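Local coordinates for protein mannitol dehydrogenase (Pseudomonas fluorescens, PDB 1LJ8) that binds NAD and, as a long-chain dehydrogenase, probably catalyses the NAD-dependent oxidation of mannitol at C2 to fructose, at residues M331-D336 against K355-V359. Numbering follows the deposited sequence.
Sequences MRAYMD and KQTLV
Both segments are helical, 331-336 widening to a pi-type turn at 334-336, and run roughly antiparallel, their axes 152° apart and no closer than 11.3 Å; Met335 and Lys355 set the register, with CA atoms 7.5 Å apart. Long side chains, two selenomethionines, Arg332 and Lys355, span most of this separation. The selenomethionines pack against Leu358, Val359 and the aliphatic part of Lys355. Met331, fully extended (ttt), brings CE to 3.8 Å from Leu358 CB and 3.9 Å from Val359 CG2, whereas Met335, bent at chi3 (mtm), places SE 4.0 Å from Leu358 CD1 and CE 3.8 Å from Lys355 CB. This packing joins helices 325-339 and 351-362 within the helical C-terminal domain, where helix 289-313 underlies both: Ser302 touches the two selenomethionines, and Leu298 and Leu299 touch Leu358, whose side chain lies about 11 Å from the bound NAD. Polar links border the apolar patch. Lys355 (mtmt) forms a salt bridge, NZ to Asp336 OD1 at 2.7 Å, and NZ also hydrogen-bonds Thr340. Arg332 NH1 and NH2 both donate to Gln356 OE1, at 3.1 and 3.0 Å, while Val359 CG2 covers one guanidinium face and Asp360 holds Gln356 NE2.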
loop_
_atom_site.group_PDB
_atom_site.type_symbol
_atom_site.label_atom_id
_atom_site.label_comp_id
_atom_site.label_asym_id
_atom_site.label_seq_id
_atom_site.Cartn_x
_atom_site.Cartn_y
_atom_site.Cartn_z
HETATM N N MSE A 331 -7.457 11.743 16.421
HETATM C CA MSE A 331 -7.703 11.464 14.981
HETATM C C MSE A 331 -8.782 12.399 14.406
HETATM O O MSE A 331 -8.638 12.951 13.301
HETATM C CB MSE A 331 -8.179 10.009 14.789
HETATM C CG MSE A 331 -8.781 9.693 13.386
HETATM SE SE MSE A 331 -9.180 7.743 13.396
HETATM C CE MSE A 331 -10.090 7.649 11.661
ATOM N N ARG A 332 -9.871 12.587 15.157
ATOM C CA ARG A 332 -10.925 13.472 14.660
ATOM C C ARG A 332 -10.428 14.904 14.511
ATOM O O ARG A 332 -10.756 15.588 13.532
ATOM C CB ARG A 332 -12.149 13.445 15.591
ATOM C CG ARG A 332 -12.942 12.170 15.569
ATOM C CD ARG A 332 -14.270 12.407 16.289
ATOM N NE ARG A 332 -15.039 11.177 16.512
ATOM C CZ ARG A 332 -15.835 10.590 15.615
ATOM N NH1 ARG A 332 -15.985 11.097 14.395
ATOM N NH2 ARG A 332 -16.516 9.501 15.963
ATOM N N ALA A 333 -9.623 15.359 15.466
ATOM C CA ALA A 333 -9.103 16.734 15.376
ATOM C C ALA A 333 -8.159 16.855 14.165
ATOM O O ALA A 333 -8.193 17.825 13.420
ATOM C CB ALA A 333 -8.355 17.102 16.660
ATOM N N TYR A 334 -7.284 15.863 13.989
ATOM C CA TYR A 334 -6.378 15.882 12.850
ATOM C C TYR A 334 -7.173 15.889 11.536
ATOM O O TYR A 334 -6.897 16.719 10.626
ATOM C CB TYR A 334 -5.429 14.657 12.909
ATOM C CG TYR A 334 -4.498 14.556 11.732
ATOM C CD1 TYR A 334 -3.385 15.388 11.632
ATOM C CD2 TYR A 334 -4.718 13.618 10.717
ATOM C CE1 TYR A 334 -2.519 15.309 10.560
ATOM C CE2 TYR A 334 -3.812 13.511 9.630
ATOM C CZ TYR A 334 -2.721 14.371 9.572
ATOM O OH TYR A 334 -1.808 14.346 8.539
HETATM N N MSE A 335 -8.168 14.996 11.412
HETATM C CA MSE A 335 -8.987 14.915 10.180
HETATM C C MSE A 335 -9.809 16.209 9.960
HETATM O O MSE A 335 -9.838 16.768 8.860
HETATM C CB MSE A 335 -9.985 13.747 10.242
HETATM C CG MSE A 335 -9.320 12.400 10.142
HETATM SE SE MSE A 335 -10.629 11.003 9.767
HETATM C CE MSE A 335 -11.770 11.189 11.328
ATOM N N ASP A 336 -10.477 16.662 11.015
ATOM C CA ASP A 336 -11.344 17.834 10.877
ATOM C C ASP A 336 -10.654 19.171 10.734
ATOM O O ASP A 336 -11.064 19.994 9.911
ATOM C CB ASP A 336 -12.307 17.966 12.074
ATOM C CG ASP A 336 -13.286 16.822 12.182
ATOM O OD1 ASP A 336 -13.566 16.123 11.191
ATOM O OD2 ASP A 336 -13.805 16.601 13.294
ATOM N N LYS A 355 -15.587 10.569 6.997
ATOM C CA LYS A 355 -14.696 10.522 8.155
ATOM C C LYS A 355 -15.278 9.630 9.254
ATOM O O LYS A 355 -14.551 8.898 9.924
ATOM C CB LYS A 355 -14.393 11.942 8.685
ATOM C CG LYS A 355 -13.518 12.758 7.735
ATOM C CD LYS A 355 -13.279 14.180 8.280
ATOM C CE LYS A 355 -14.511 15.105 8.053
ATOM N NZ LYS A 355 -14.201 16.436 8.621
ATOM N N GLN A 356 -16.598 9.660 9.448
ATOM C CA GLN A 356 -17.173 8.748 10.422
ATOM C C GLN A 356 -16.982 7.273 9.989
ATOM O O GLN A 356 -16.696 6.424 10.830
ATOM C CB GLN A 356 -18.683 9.034 10.655
ATOM C CG GLN A 356 -19.308 8.105 11.744
ATOM C CD GLN A 356 -18.640 8.196 13.116
ATOM O OE1 GLN A 356 -18.416 9.288 13.622
ATOM N NE2 GLN A 356 -18.307 7.054 13.714
ATOM N N THR A 357 -17.102 6.972 8.697
ATOM C CA THR A 357 -16.899 5.579 8.303
ATOM C C THR A 357 -15.436 5.155 8.567
ATOM O O THR A 357 -15.190 3.983 8.828
ATOM C CB THR A 357 -17.284 5.313 6.839
ATOM O OG1 THR A 357 -16.429 6.051 5.954
ATOM C CG2 THR A 357 -18.759 5.697 6.586
ATOM N N LEU A 358 -14.474 6.095 8.544
ATOM C CA LEU A 358 -13.082 5.698 8.833
ATOM C C LEU A 358 -12.989 5.318 10.295
ATOM O O LEU A 358 -12.340 4.324 10.664
ATOM C CB LEU A 358 -12.092 6.838 8.492
ATOM C CG LEU A 358 -12.101 7.218 7.004
ATOM C CD1 LEU A 358 -11.074 8.328 6.795
ATOM C CD2 LEU A 358 -11.790 6.024 6.100
ATOM N N VAL A 359 -13.644 6.092 11.156
ATOM C CA VAL A 359 -13.622 5.755 12.563
ATOM C C VAL A 359 -14.256 4.369 12.740
ATOM O O VAL A 359 -13.718 3.531 13.457
ATOM C CB VAL A 359 -14.375 6.813 13.412
ATOM C CG1 VAL A 359 -14.516 6.336 14.863
ATOM C CG2 VAL A 359 -13.602 8.109 13.352
#